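Local coordinates for protein chitinase (Chromobacterium violaceum, PDB 4TXG) that probably binds chitin and hydrolyses its glycosidic bonds, at residues S318-G323 and A333-L338; L376-E381 and D670-I675; A525-K530 and G534-A539. All coordinates share one frame; numbering follows the deposited sequence.

How the interactions relate
Interactions 1 and 2 form one neighbourhood, with centres 11 Å apart, whereas the centre of interaction 3 lies about 41 and 42 Å from theirs. The first two touch directly, through a probable backbone hydrogen bond between Ser318 N and Gly379 O and by packing of Met319 and Asn320 on Asp670. Interaction 1 joins loops that follow barrel strand 308-312, and interaction 2 ties helix 374-377, just after the next barrel strand 365-371, to the C-terminal beta domain. Interaction 3 belongs to the insertion between barrel strands 457-462 and 599-603, and is nested in the long chain excursion that interaction 2 closes. Two local contacts and one joint between domains thus illustrate the organisation of a multidomain chitinase.

Interaction 1. Residues S318-G323 and A333-L338; sequences SMNNAG and ARLGSL
Ser318 and Leu335 mark the closest backbone approach of the two loops, their CA atoms lying 4.2 Å apart, yet no hydrogen bond links the segments. From Met319 to Ala322 the first chain folds into a type II beta turn, closed by a weak bond. The second turns back on itself, with Ser337 N bonded to Arg334 O at 2.8 Å.

Leu335 carries the packing, and it meets mostly main chain. Its CB lies 3.7 Å from Ser318 O, while the isobutyl end divides its contacts: CD2 reaches Met319 O at 3.6 Å and CD1 rests 3.8 Å from Asn320 CA. In return, Ser318 CB packs against Leu335 O at 3.2 Å. A chi1 of 69° turns the serine OG to a hydrogen bond with Gly379 O, and of this side chain it is CB that meets Leu335.

The arrangement closes the excursion that leaves barrel strand 308-312, passes through helix 328-331 and enters helix 338-360. Met319 and Ala322 also pack on Tyr375 of helix 374-377, while Arg334 and Leu338 touch Tyr275 of helix 273-278.

Interaction 2. Residues L376-E381 and D670-I675; sequences LLRGME and DQNYPI
Arg378 meets Asn672, Tyr673 and Ile675 where the TIM-barrel portion of this family 18 chitinase abuts the C-terminal beta domain. It sits just after helix 374-377, in a type I beta turn from Leu377 to Met380. Its partners occupy a loop between strands 659-664 and 678-683, in which Asn672 centres an inverse gamma turn and a cis peptide bond joins Tyr673 to Pro674.

Two hydrogen bonds pair Arg378 with Asn672 reciprocally, each using one side chain and one backbone carbonyl. Asn672 ND2 donates to Arg378 O at 3.0 Å, approaching in the carbonyl plane and with the acceptor close to its own amide plane. Arg378 NH1 donates to Asn672 O at 2.8 Å; the oxygen lies in the guanidinium plane, although the donor is tilted 17° from the carbonyl plane. A third backbone carbonyl, that of Tyr760, takes a bond from NH2 and further fixes the rotation of the group.

Stacking supplies the second kind of contact. The guanidinium lies flat on the Tyr673 ring, with the planes only 6° apart and the centres separated by 4.2 Å. The side chain leaves its backbone extended and then bends at chi3, -63°, which turns the planar end over the ring. The aliphatic portion shares this face: CD makes a CH-pi contact 3.6 Å from the Tyr673 centroid.

Van der Waals packing completes the sandwich. Ile675 covers the opposite guanidinium face from Tyr673 with its CD1 end, so the cation is held between an aromatic and an aliphatic surface. Ile675 CG1 lies 3.4 Å from Arg378 NH1.

Interaction 3. Residues A525-K530 and G534-A539; sequences AKNLEK and GSYLAA. With CS (cesium ion), chain C.
Asn527 and Gly534 bring the helix and the following loop together, with CA atoms 6.6 Å apart, and the loop bends through a type I beta turn from Gly534 to Leu537. This contact between a helix and the loop that follows it belongs to the insertion between the seventh and eighth barrel strands, consistent with the alpha+beta insertion domain found in many family 18 chitinases.

One side-chain hydrogen bond spans the gap. Asn527 ND2 donates to Tyr536 OH at 2.9 Å, nearly straight at 167°, and the hydroxyl oxygen lies in the amide plane. The two side chains come from opposite directions, and the amide meets the phenol at its edge, with the planes 23° apart. Both groups have further partners: Asn527 OD1 accepts from Tyr622 N on strand 621-624, and Tyr536 OH is hydrogen-bonded to His524 ND1. The asparagine amide thereby links the loop, through Tyr536, to that strand.

The tyrosine doubles back over its own turn. Its chi1 of 42° places the ring above the main chain, where Gly534 CA, bearing no side chain, sits 3.5 Å from the ring plane and offset toward the rim. Tyr536 also packs edge-to-face with Trp523 of helix 522-530.

On another part of the helix, Lys526 NZ forms a salt bridge 2.9 Å from Glu529 OE1, engaging the syn lone pair of that oxygen. A bound cesium ion, also held by Tyr555 O and Ser554 OG, lies 3.0 Å from the backbone oxygen Glu529 O.

Interaction 1. Residues S318-G323 and A333-L338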
ATOM      1  N   SER A 318      -4.389 -14.108  -6.900  1.00  6.37           N
ATOM      2  CA  SER A 318      -4.756 -15.469  -7.258  1.00  6.69           C
ATOM      3  C   SER A 318      -4.215 -16.529  -6.278  1.00  6.76           C
ATOM      4  O   SER A 318      -4.388 -17.721  -6.525  1.00  8.36           O
ATOM      5  CB  SER A 318      -4.268 -15.788  -8.674  1.00  6.98           C
ATOM      6  OG  SER A 318      -2.846 -15.858  -8.719  1.00  7.99           O
ATOM      7  N   MET A 319      -3.581 -16.108  -5.182  1.00  8.44           N
ATOM      8  CA  MET A 319      -3.163 -17.046  -4.133  1.00  8.32           C
ATOM      9  C   MET A 319      -4.398 -17.573  -3.410  1.00 11.02           C
ATOM     10  O   MET A 319      -5.238 -16.795  -2.968  1.00 11.68           O
ATOM     11  CB  MET A 319      -2.226 -16.392  -3.107  1.00  8.22           C
ATOM     12  CG  MET A 319      -1.032 -15.646  -3.688  1.00  8.90           C
ATOM     13  SD  MET A 319       0.123 -16.670  -4.632  1.00 17.49           S
ATOM     14  CE  MET A 319       0.875 -17.673  -3.375  1.00 16.43           C
ATOM     15  N   ASN A 320      -4.505 -18.891  -3.304  1.00  7.64           N
ATOM     16  CA  ASN A 320      -5.634 -19.526  -2.642  1.00 11.84           C
ATOM     17  C   ASN A 320      -5.633 -19.198  -1.144  1.00 13.65           C
ATOM     18  O   ASN A 320      -4.570 -19.156  -0.527  1.00 14.20           O
ATOM     19  CB  ASN A 320      -5.577 -21.036  -2.885  1.00 12.83           C
ATOM     20  CG  ASN A 320      -6.743 -21.771  -2.273  1.00 18.03           C
ATOM     21  OD1 ASN A 320      -7.872 -21.668  -2.752  1.00 16.89           O
ATOM     22  ND2 ASN A 320      -6.471 -22.540  -1.223  1.00 20.70           N
ATOM     23  N   ASN A 321      -6.816 -18.937  -0.578  1.00  9.69           N
ATOM     24  CA  ASN A 321      -6.979 -18.613   0.850  1.00  9.90           C
ATOM     25  C   ASN A 321      -6.234 -17.359   1.307  1.00 11.23           C
ATOM     26  O   ASN A 321      -5.911 -17.221   2.487  1.00 15.08           O
ATOM     27  CB  ASN A 321      -6.532 -19.784   1.729  1.00 11.29           C
ATOM     28  CG  ASN A 321      -7.492 -20.958   1.686  1.00 18.34           C
ATOM     29  OD1 ASN A 321      -8.628 -20.834   1.238  1.00 15.55           O
ATOM     30  ND2 ASN A 321      -7.038 -22.107   2.180  1.00 20.31           N
ATOM     31  N   ALA A 322      -5.954 -16.444   0.388  1.00 13.46           N
ATOM     32  CA  ALA A 322      -5.230 -15.233   0.756  1.00 15.23           C
ATOM     33  C   ALA A 322      -6.160 -14.179   1.333  1.00 16.50           C
ATOM     34  O   ALA A 322      -5.728 -13.305   2.085  1.00 17.36           O
ATOM     35  CB  ALA A 322      -4.487 -14.672  -0.445  1.00 19.63           C
ATOM     36  N   GLY A 323      -7.439 -14.263   0.985  1.00 18.09           N
ATOM     37  CA  GLY A 323      -8.396 -13.275   1.438  1.00 21.55           C
ATOM     38  C   GLY A 323      -8.758 -13.431   2.908  1.00 24.38           C
ATOM     39  O   GLY A 323      -8.347 -14.398   3.562  1.00 22.90           O
ATOM     40  N   ALA A 333     -13.236 -18.754  -5.517  1.00 12.13           N
ATOM     41  CA  ALA A 333     -13.950 -19.111  -6.733  1.00 12.19           C
ATOM     42  C   ALA A 333     -13.538 -18.230  -7.921  1.00 13.44           C
ATOM     43  O   ALA A 333     -13.933 -18.481  -9.057  1.00 17.01           O
ATOM     44  CB  ALA A 333     -15.465 -19.011  -6.496  1.00 13.71           C
ATOM     45  N   ARG A 334     -12.730 -17.212  -7.657  1.00 11.00           N
ATOM     46  CA  ARG A 334     -12.407 -16.211  -8.667  1.00 10.45           C
ATOM     47  C   ARG A 334     -10.903 -16.048  -8.906  1.00  9.77           C
ATOM     48  O   ARG A 334     -10.494 -15.119  -9.595  1.00 11.99           O
ATOM     49  CB  ARG A 334     -12.987 -14.846  -8.258  1.00  7.41           C
ATOM     50  CG  ARG A 334     -14.501 -14.736  -8.350  1.00  9.56           C
ATOM     51  CD  ARG A 334     -14.994 -13.512  -7.558  1.00  8.45           C
ATOM     52  NE  ARG A 334     -16.397 -13.220  -7.843  1.00 11.62           N
ATOM     53  CZ  ARG A 334     -17.426 -13.879  -7.311  1.00 12.15           C
ATOM     54  NH1 ARG A 334     -17.217 -14.875  -6.455  1.00 11.04           N
ATOM     55  NH2 ARG A 334     -18.669 -13.547  -7.644  1.00  9.66           N
ATOM     56  N   LEU A 335     -10.086 -16.936  -8.346  1.00  9.79           N
ATOM     57  CA  LEU A 335      -8.636 -16.709  -8.315  1.00 10.55           C
ATOM     58  C   LEU A 335      -8.046 -16.360  -9.681  1.00 10.50           C
ATOM     59  O   LEU A 335      -7.245 -15.428  -9.792  1.00 11.93           O
ATOM     60  CB  LEU A 335      -7.911 -17.929  -7.753  1.00  9.41           C
ATOM     61  CG  LEU A 335      -8.275 -18.326  -6.320  1.00 10.28           C
ATOM     62  CD1 LEU A 335      -7.536 -19.603  -5.928  1.00 11.70           C
ATOM     63  CD2 LEU A 335      -7.991 -17.185  -5.328  1.00  7.52           C
ATOM     64  N   GLY A 336      -8.459 -17.082 -10.717  1.00  8.67           N
ATOM     65  CA  GLY A 336      -7.891 -16.878 -12.040  1.00 12.19           C
ATOM     66  C   GLY A 336      -8.332 -15.606 -12.744  1.00 13.54           C
ATOM     67  O   GLY A 336      -7.769 -15.227 -13.778  1.00 12.00           O
ATOM     68  N   SER A 337      -9.346 -14.951 -12.184  1.00  8.29           N
ATOM     69  CA  SER A 337      -9.975 -13.794 -12.809  1.00  8.73           C
ATOM     70  C   SER A 337      -9.704 -12.485 -12.090  1.00  6.51           C
ATOM     71  O   SER A 337      -9.986 -11.421 -12.630  1.00  7.04           O
ATOM     72  CB  SER A 337     -11.489 -13.988 -12.869  1.00 14.18           C
ATOM     73  OG  SER A 337     -11.809 -15.166 -13.579  1.00 20.25           O
ATOM     74  N   LEU A 338      -9.223 -12.558 -10.854  1.00  7.99           N
ATOM     75  CA  LEU A 338      -9.114 -11.347 -10.038  1.00  7.61           C
ATOM     76  C   LEU A 338      -8.152 -10.313 -10.611  1.00  8.46           C
ATOM     77  O   LEU A 338      -8.366  -9.105 -10.451  1.00  7.14           O
ATOM     78  CB  LEU A 338      -8.695 -11.699  -8.607  1.00  8.08           C
ATOM     79  CG  LEU A 338      -9.790 -12.410  -7.804  1.00 10.89           C
ATOM     80  CD1 LEU A 338      -9.291 -12.811  -6.428  1.00 10.00           C
ATOM     81  CD2 LEU A 338     -11.023 -11.528  -7.694  1.00 12.57           C
TER

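Interaction 2. Residues L376-E381 and D670-I675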
ATOM      1  N   LEU A 376       1.564 -12.406  -1.223  1.00  8.17           N
ATOM      2  CA  LEU A 376       0.380 -11.896  -1.925  1.00  6.04           C
ATOM      3  C   LEU A 376       0.710 -11.494  -3.357  1.00  9.00           C
ATOM      4  O   LEU A 376      -0.051 -11.774  -4.281  1.00  8.17           O
ATOM      5  CB  LEU A 376      -0.219 -10.698  -1.183  1.00  8.91           C
ATOM      6  CG  LEU A 376      -0.792 -10.975   0.208  1.00  7.08           C
ATOM      7  CD1 LEU A 376      -1.275  -9.693   0.884  1.00  7.97           C
ATOM      8  CD2 LEU A 376      -1.927 -11.987   0.115  1.00  9.86           C
ATOM      9  N   LEU A 377       1.850 -10.836  -3.541  1.00  6.88           N
ATOM     10  CA  LEU A 377       2.211 -10.314  -4.854  1.00  5.90           C
ATOM     11  C   LEU A 377       2.541 -11.418  -5.849  1.00  8.00           C
ATOM     12  O   LEU A 377       2.498 -11.199  -7.065  1.00  7.45           O
ATOM     13  CB  LEU A 377       3.390  -9.348  -4.719  1.00  8.29           C
ATOM     14  CG  LEU A 377       3.048  -8.007  -4.058  1.00  5.57           C
ATOM     15  CD1 LEU A 377       4.329  -7.258  -3.702  1.00  9.20           C
ATOM     16  CD2 LEU A 377       2.141  -7.126  -4.931  1.00  6.50           C
ATOM     17  N   ARG A 378       2.851 -12.615  -5.347  1.00  6.70           N
ATOM     18  CA  ARG A 378       3.148 -13.722  -6.258  1.00  6.65           C
ATOM     19  C   ARG A 378       1.904 -14.074  -7.085  1.00  8.68           C
ATOM     20  O   ARG A 378       2.007 -14.643  -8.167  1.00  9.37           O
ATOM     21  CB  ARG A 378       3.647 -14.946  -5.487  1.00  9.06           C
ATOM     22  CG  ARG A 378       4.076 -16.105  -6.378  1.00 11.71           C
ATOM     23  CD  ARG A 378       4.762 -17.188  -5.560  1.00 10.80           C
ATOM     24  NE  ARG A 378       6.000 -16.714  -4.945  1.00 11.07           N
ATOM     25  CZ  ARG A 378       7.215 -16.900  -5.457  1.00 10.49           C
ATOM     26  NH1 ARG A 378       7.364 -17.543  -6.603  1.00  7.81           N
ATOM     27  NH2 ARG A 378       8.286 -16.445  -4.811  1.00 10.99           N
ATOM     28  N   GLY A 379       0.731 -13.710  -6.576  1.00  6.71           N
ATOM     29  CA  GLY A 379      -0.509 -13.962  -7.287  1.00  6.89           C
ATOM     30  C   GLY A 379      -1.077 -12.730  -7.974  1.00  7.34           C
ATOM     31  O   GLY A 379      -2.244 -12.715  -8.342  1.00  7.61           O
ATOM     32  N   MET A 380      -0.259 -11.699  -8.152  1.00  6.52           N
ATOM     33  CA  MET A 380      -0.752 -10.464  -8.763  1.00  6.40           C
ATOM     34  C   MET A 380       0.001 -10.087 -10.046  1.00  6.49           C
ATOM     35  O   MET A 380       0.124  -8.900 -10.379  1.00  7.73           O
ATOM     36  CB  MET A 380      -0.704  -9.337  -7.718  1.00  8.93           C
ATOM     37  CG  MET A 380      -1.674  -9.626  -6.557  1.00  8.01           C
ATOM     38  SD  MET A 380      -1.544  -8.581  -5.096  1.00  8.47           S
ATOM     39  CE  MET A 380      -1.994  -7.006  -5.804  1.00  9.39           C
ATOM     40  N   GLU A 381       0.466 -11.117 -10.761  1.00  7.63           N
ATOM     41  CA  GLU A 381       1.103 -10.981 -12.071  1.00  6.96           C
ATOM     42  C   GLU A 381       2.227  -9.940 -12.012  1.00  6.79           C
ATOM     43  O   GLU A 381       3.169 -10.133 -11.254  1.00  8.23           O
ATOM     44  CB  GLU A 381       0.040 -10.664 -13.137  1.00  7.98           C
ATOM     45  CG  GLU A 381      -0.989 -11.829 -13.197  1.00  7.78           C
ATOM     46  CD  GLU A 381      -1.954 -11.778 -14.369  1.00 14.92           C
ATOM     47  OE1 GLU A 381      -1.816 -10.884 -15.235  1.00 17.03           O
ATOM     48  OE2 GLU A 381      -2.854 -12.658 -14.428  1.00 17.25           O
ATOM     49  N   ASP A 670      -0.456 -20.200  -6.413  1.00 10.08           N
ATOM     50  CA  ASP A 670       0.165 -21.289  -5.657  1.00 13.30           C
ATOM     51  C   ASP A 670       1.043 -22.166  -6.559  1.00 14.68           C
ATOM     52  O   ASP A 670       1.851 -22.962  -6.063  1.00 11.10           O
ATOM     53  CB  ASP A 670      -0.894 -22.156  -4.972  1.00 12.00           C
ATOM     54  CG  ASP A 670      -1.431 -21.547  -3.673  1.00 17.03           C
ATOM     55  OD1 ASP A 670      -0.802 -20.635  -3.099  1.00 14.75           O
ATOM     56  OD2 ASP A 670      -2.484 -22.031  -3.208  1.00 25.38           O
ATOM     57  N   GLN A 671       0.874 -22.021  -7.875  1.00 10.75           N
ATOM     58  CA  GLN A 671       1.625 -22.802  -8.858  1.00 11.07           C
ATOM     59  C   GLN A 671       2.763 -21.981  -9.455  1.00 14.54           C
ATOM     60  O   GLN A 671       3.532 -22.480 -10.281  1.00 15.85           O
ATOM     61  CB  GLN A 671       0.709 -23.295  -9.987  1.00 18.14           C
ATOM     62  CG  GLN A 671      -0.612 -23.897  -9.530  1.00 27.41           C
ATOM     63  CD  GLN A 671      -0.427 -25.047  -8.577  1.00 37.85           C
ATOM     64  OE1 GLN A 671       0.459 -25.885  -8.761  1.00 41.23           O
ATOM     65  NE2 GLN A 671      -1.262 -25.097  -7.541  1.00 40.03           N
ATOM     66  N   ASN A 672       2.854 -20.720  -9.038  1.00  9.94           N
ATOM     67  CA  ASN A 672       3.793 -19.762  -9.608  1.00  9.45           C
ATOM     68  C   ASN A 672       5.157 -19.813  -8.912  1.00  9.38           C
ATOM     69  O   ASN A 672       5.698 -18.783  -8.513  1.00  9.36           O
ATOM     70  CB  ASN A 672       3.185 -18.347  -9.518  1.00 12.83           C
ATOM     71  CG  ASN A 672       3.809 -17.350 -10.485  1.00 16.31           C
ATOM     72  OD1 ASN A 672       4.380 -17.718 -11.508  1.00 17.16           O
ATOM     73  ND2 ASN A 672       3.683 -16.062 -10.160  1.00 15.81           N
ATOM     74  N   TYR A 673       5.691 -21.025  -8.755  1.00 12.44           N
ATOM     75  CA  TYR A 673       7.051 -21.237  -8.246  1.00 11.00           C
ATOM     76  C   TYR A 673       7.817 -22.131  -9.217  1.00 16.94           C
ATOM     77  O   TYR A 673       7.436 -23.280  -9.426  1.00 20.40           O
ATOM     78  CB  TYR A 673       7.057 -21.908  -6.866  1.00 13.98           C
ATOM     79  CG  TYR A 673       6.252 -21.233  -5.784  1.00 11.68           C
ATOM     80  CD1 TYR A 673       4.870 -21.397  -5.710  1.00 15.18           C
ATOM     81  CD2 TYR A 673       6.870 -20.474  -4.809  1.00  9.70           C
ATOM     82  CE1 TYR A 673       4.136 -20.798  -4.703  1.00 12.59           C
ATOM     83  CE2 TYR A 673       6.148 -19.867  -3.806  1.00  9.47           C
ATOM     84  CZ  TYR A 673       4.777 -20.036  -3.756  1.00 14.71           C
ATOM     85  OH  TYR A 673       4.061 -19.431  -2.755  1.00 14.45           O
ATOM     86  N   PRO A 674       8.872 -21.606  -9.855  1.00 10.22           N
ATOM     87  CA  PRO A 674       9.295 -20.209  -9.886  1.00 10.00           C
ATOM     88  C   PRO A 674       8.318 -19.414 -10.734  1.00  9.24           C
ATOM     89  O   PRO A 674       7.349 -19.976 -11.252  1.00 10.61           O
ATOM     90  CB  PRO A 674      10.677 -20.280 -10.540  1.00  9.74           C
ATOM     91  CG  PRO A 674      10.576 -21.451 -11.449  1.00 14.07           C
ATOM     92  CD  PRO A 674       9.744 -22.455 -10.687  1.00 16.27           C
ATOM     93  N   ILE A 675       8.559 -18.121 -10.870  1.00 10.24           N
ATOM     94  CA  ILE A 675       7.658 -17.272 -11.627  1.00  8.43           C
ATOM     95  C   ILE A 675       8.047 -17.333 -13.098  1.00  8.92           C
ATOM     96  O   ILE A 675       9.106 -16.835 -13.483  1.00 10.13           O
ATOM     97  CB  ILE A 675       7.699 -15.829 -11.087  1.00  7.91           C
ATOM     98  CG1 ILE A 675       7.395 -15.849  -9.589  1.00  7.87           C
ATOM     99  CG2 ILE A 675       6.678 -14.949 -11.814  1.00  7.67           C
ATOM    100  CD1 ILE A 675       7.406 -14.470  -8.898  1.00  8.58           C
TER

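Interaction 3. Residues A525-K530 and G534-A539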
ATOM      1  N   ALA A 525       1.690   1.872  24.344  1.00 10.59           N
ATOM      2  CA  ALA A 525       3.000   1.226  24.383  1.00  9.08           C
ATOM      3  C   ALA A 525       4.044   2.103  25.085  1.00 12.85           C
ATOM      4  O   ALA A 525       4.927   1.597  25.774  1.00 13.80           O
ATOM      5  CB  ALA A 525       3.462   0.878  22.969  1.00 10.44           C
ATOM      6  N   LYS A 526       3.942   3.416  24.905  1.00 11.41           N
ATOM      7  CA  LYS A 526       4.855   4.337  25.578  1.00 10.29           C
ATOM      8  C   LYS A 526       4.600   4.360  27.089  1.00 12.89           C
ATOM      9  O   LYS A 526       5.545   4.466  27.878  1.00 12.78           O
ATOM     10  CB  LYS A 526       4.744   5.745  24.973  1.00  9.92           C
ATOM     11  CG  LYS A 526       5.451   5.866  23.611  1.00 13.47           C
ATOM     12  CD  LYS A 526       6.962   5.864  23.829  1.00 19.59           C
ATOM     13  CE  LYS A 526       7.751   5.305  22.655  1.00 23.19           C
ATOM     14  NZ  LYS A 526       9.217   5.184  23.010  1.00 22.43           N
ATOM     15  N   ASN A 527       3.339   4.261  27.499  1.00 10.80           N
ATOM     16  CA  ASN A 527       3.036   4.141  28.925  1.00 11.48           C
ATOM     17  C   ASN A 527       3.547   2.823  29.517  1.00 11.61           C
ATOM     18  O   ASN A 527       4.090   2.807  30.620  1.00 12.21           O
ATOM     19  CB  ASN A 527       1.534   4.287  29.177  1.00 11.72           C
ATOM     20  CG  ASN A 527       1.079   5.740  29.109  1.00 13.49           C
ATOM     21  OD1 ASN A 527       1.851   6.654  29.413  1.00 13.17           O
ATOM     22  ND2 ASN A 527      -0.174   5.958  28.713  1.00 11.80           N
ATOM     23  N   LEU A 528       3.392   1.721  28.788  1.00 11.11           N
ATOM     24  CA  LEU A 528       3.872   0.437  29.304  1.00 13.16           C
ATOM     25  C   LEU A 528       5.378   0.486  29.535  1.00 13.55           C
ATOM     26  O   LEU A 528       5.878  -0.017  30.545  1.00 13.41           O
ATOM     27  CB  LEU A 528       3.519  -0.708  28.349  1.00 11.81           C
ATOM     28  CG  LEU A 528       2.026  -1.043  28.272  1.00 13.07           C
ATOM     29  CD1 LEU A 528       1.792  -2.195  27.305  1.00 11.89           C
ATOM     30  CD2 LEU A 528       1.473  -1.374  29.662  1.00 12.79           C
ATOM     31  N   GLU A 529       6.086   1.107  28.594  1.00 12.88           N
ATOM     32  CA  GLU A 529       7.536   1.304  28.686  1.00 14.78           C
ATOM     33  C   GLU A 529       7.891   2.085  29.955  1.00 16.09           C
ATOM     34  O   GLU A 529       8.903   1.814  30.624  1.00 18.75           O
ATOM     35  CB  GLU A 529       8.048   2.040  27.427  1.00 16.01           C
ATOM     36  CG  GLU A 529       9.566   2.233  27.382  1.00 18.51           C
ATOM     37  CD  GLU A 529      10.041   3.096  26.207  1.00 22.16           C
ATOM     38  OE1 GLU A 529       9.250   3.356  25.270  1.00 18.86           O
ATOM     39  OE2 GLU A 529      11.221   3.525  26.229  1.00 23.60           O
ATOM     40  N   LYS A 530       7.034   3.044  30.289  1.00 18.37           N
ATOM     41  CA  LYS A 530       7.224   3.909  31.450  1.00 16.48           C
ATOM     42  C   LYS A 530       6.761   3.278  32.756  1.00 17.52           C
ATOM     43  O   LYS A 530       6.989   3.836  33.828  1.00 22.80           O
ATOM     44  CB  LYS A 530       6.477   5.225  31.251  1.00 21.08           C
ATOM     45  CG  LYS A 530       7.086   6.144  30.230  1.00 30.14           C
ATOM     46  CD  LYS A 530       8.110   7.065  30.875  1.00 39.25           C
ATOM     47  CE  LYS A 530       7.503   7.800  32.055  1.00 46.22           C
ATOM     48  NZ  LYS A 530       8.312   8.987  32.461  1.00 49.63           N
ATOM     49  N   GLY A 534      -2.135   3.344  32.332  1.00 17.43           N
ATOM     50  CA  GLY A 534      -3.030   4.156  31.520  1.00 19.61           C
ATOM     51  C   GLY A 534      -4.376   4.394  32.189  1.00 17.58           C
ATOM     52  O   GLY A 534      -5.114   3.451  32.470  1.00 17.64           O
ATOM     53  N   SER A 535      -4.701   5.657  32.439  1.00 16.71           N
ATOM     54  CA  SER A 535      -5.934   6.010  33.147  1.00 18.89           C
ATOM     55  C   SER A 535      -7.186   5.777  32.297  1.00 20.64           C
ATOM     56  O   SER A 535      -8.308   5.796  32.810  1.00 21.88           O
ATOM     57  CB  SER A 535      -5.889   7.470  33.594  1.00 22.42           C
ATOM     58  OG  SER A 535      -5.848   8.333  32.471  1.00 23.31           O
ATOM     59  N   TYR A 536      -6.977   5.568  31.001  1.00 18.32           N
ATOM     60  CA  TYR A 536      -8.043   5.359  30.024  1.00 16.94           C
ATOM     61  C   TYR A 536      -8.555   3.914  29.944  1.00 17.63           C
ATOM     62  O   TYR A 536      -9.465   3.629  29.172  1.00 17.69           O
ATOM     63  CB  TYR A 536      -7.536   5.789  28.638  1.00 15.22           C
ATOM     64  CG  TYR A 536      -6.108   5.330  28.406  1.00 14.25           C
ATOM     65  CD1 TYR A 536      -5.826   3.998  28.139  1.00 12.02           C
ATOM     66  CD2 TYR A 536      -5.040   6.219  28.515  1.00 15.32           C
ATOM     67  CE1 TYR A 536      -4.519   3.551  27.967  1.00 12.31           C
ATOM     68  CE2 TYR A 536      -3.730   5.789  28.330  1.00 14.74           C
ATOM     69  CZ  TYR A 536      -3.476   4.454  28.062  1.00 13.81           C
ATOM     70  OH  TYR A 536      -2.180   4.024  27.889  1.00 12.94           O
ATOM     71  N   LEU A 537      -7.965   2.995  30.705  1.00 14.33           N
ATOM     72  CA  LEU A 537      -8.322   1.582  30.559  1.00 14.94           C
ATOM     73  C   LEU A 537      -9.814   1.337  30.769  1.00 16.09           C
ATOM     74  O   LEU A 537     -10.448   0.630  29.985  1.00 20.34           O
ATOM     75  CB  LEU A 537      -7.522   0.703  31.523  1.00 16.58           C
ATOM     76  CG  LEU A 537      -6.037   0.479  31.230  1.00 16.94           C
ATOM     77  CD1 LEU A 537      -5.470  -0.548  32.205  1.00 20.39           C
ATOM     78  CD2 LEU A 537      -5.780   0.059  29.764  1.00 15.49           C
ATOM     79  N   ALA A 538     -10.366   1.927  31.825  1.00 20.08           N
ATOM     80  CA  ALA A 538     -11.777   1.738  32.148  1.00 23.02           C
ATOM     81  C   ALA A 538     -12.664   2.245  31.010  1.00 24.73           C
ATOM     82  O   ALA A 538     -13.704   1.651  30.714  1.00 25.68           O
ATOM     83  CB  ALA A 538     -12.127   2.437  33.458  1.00 24.63           C
ATOM     84  N   ALA A 539     -12.235   3.319  30.349  1.00 20.93           N
ATOM     85  CA  ALA A 539     -13.004   3.887  29.240  1.00 21.16           C
ATOM     86  C   ALA A 539     -13.079   2.936  28.045  1.00 21.76           C
ATOM     87  O   ALA A 539     -13.970   3.074  27.202  1.00 26.47           O
ATOM     88  CB  ALA A 539     -12.408   5.231  28.813  1.00 24.39           C
TER
HETATM   89 CS    CS C 802      10.922  -0.253  31.614  1.00 52.76          CS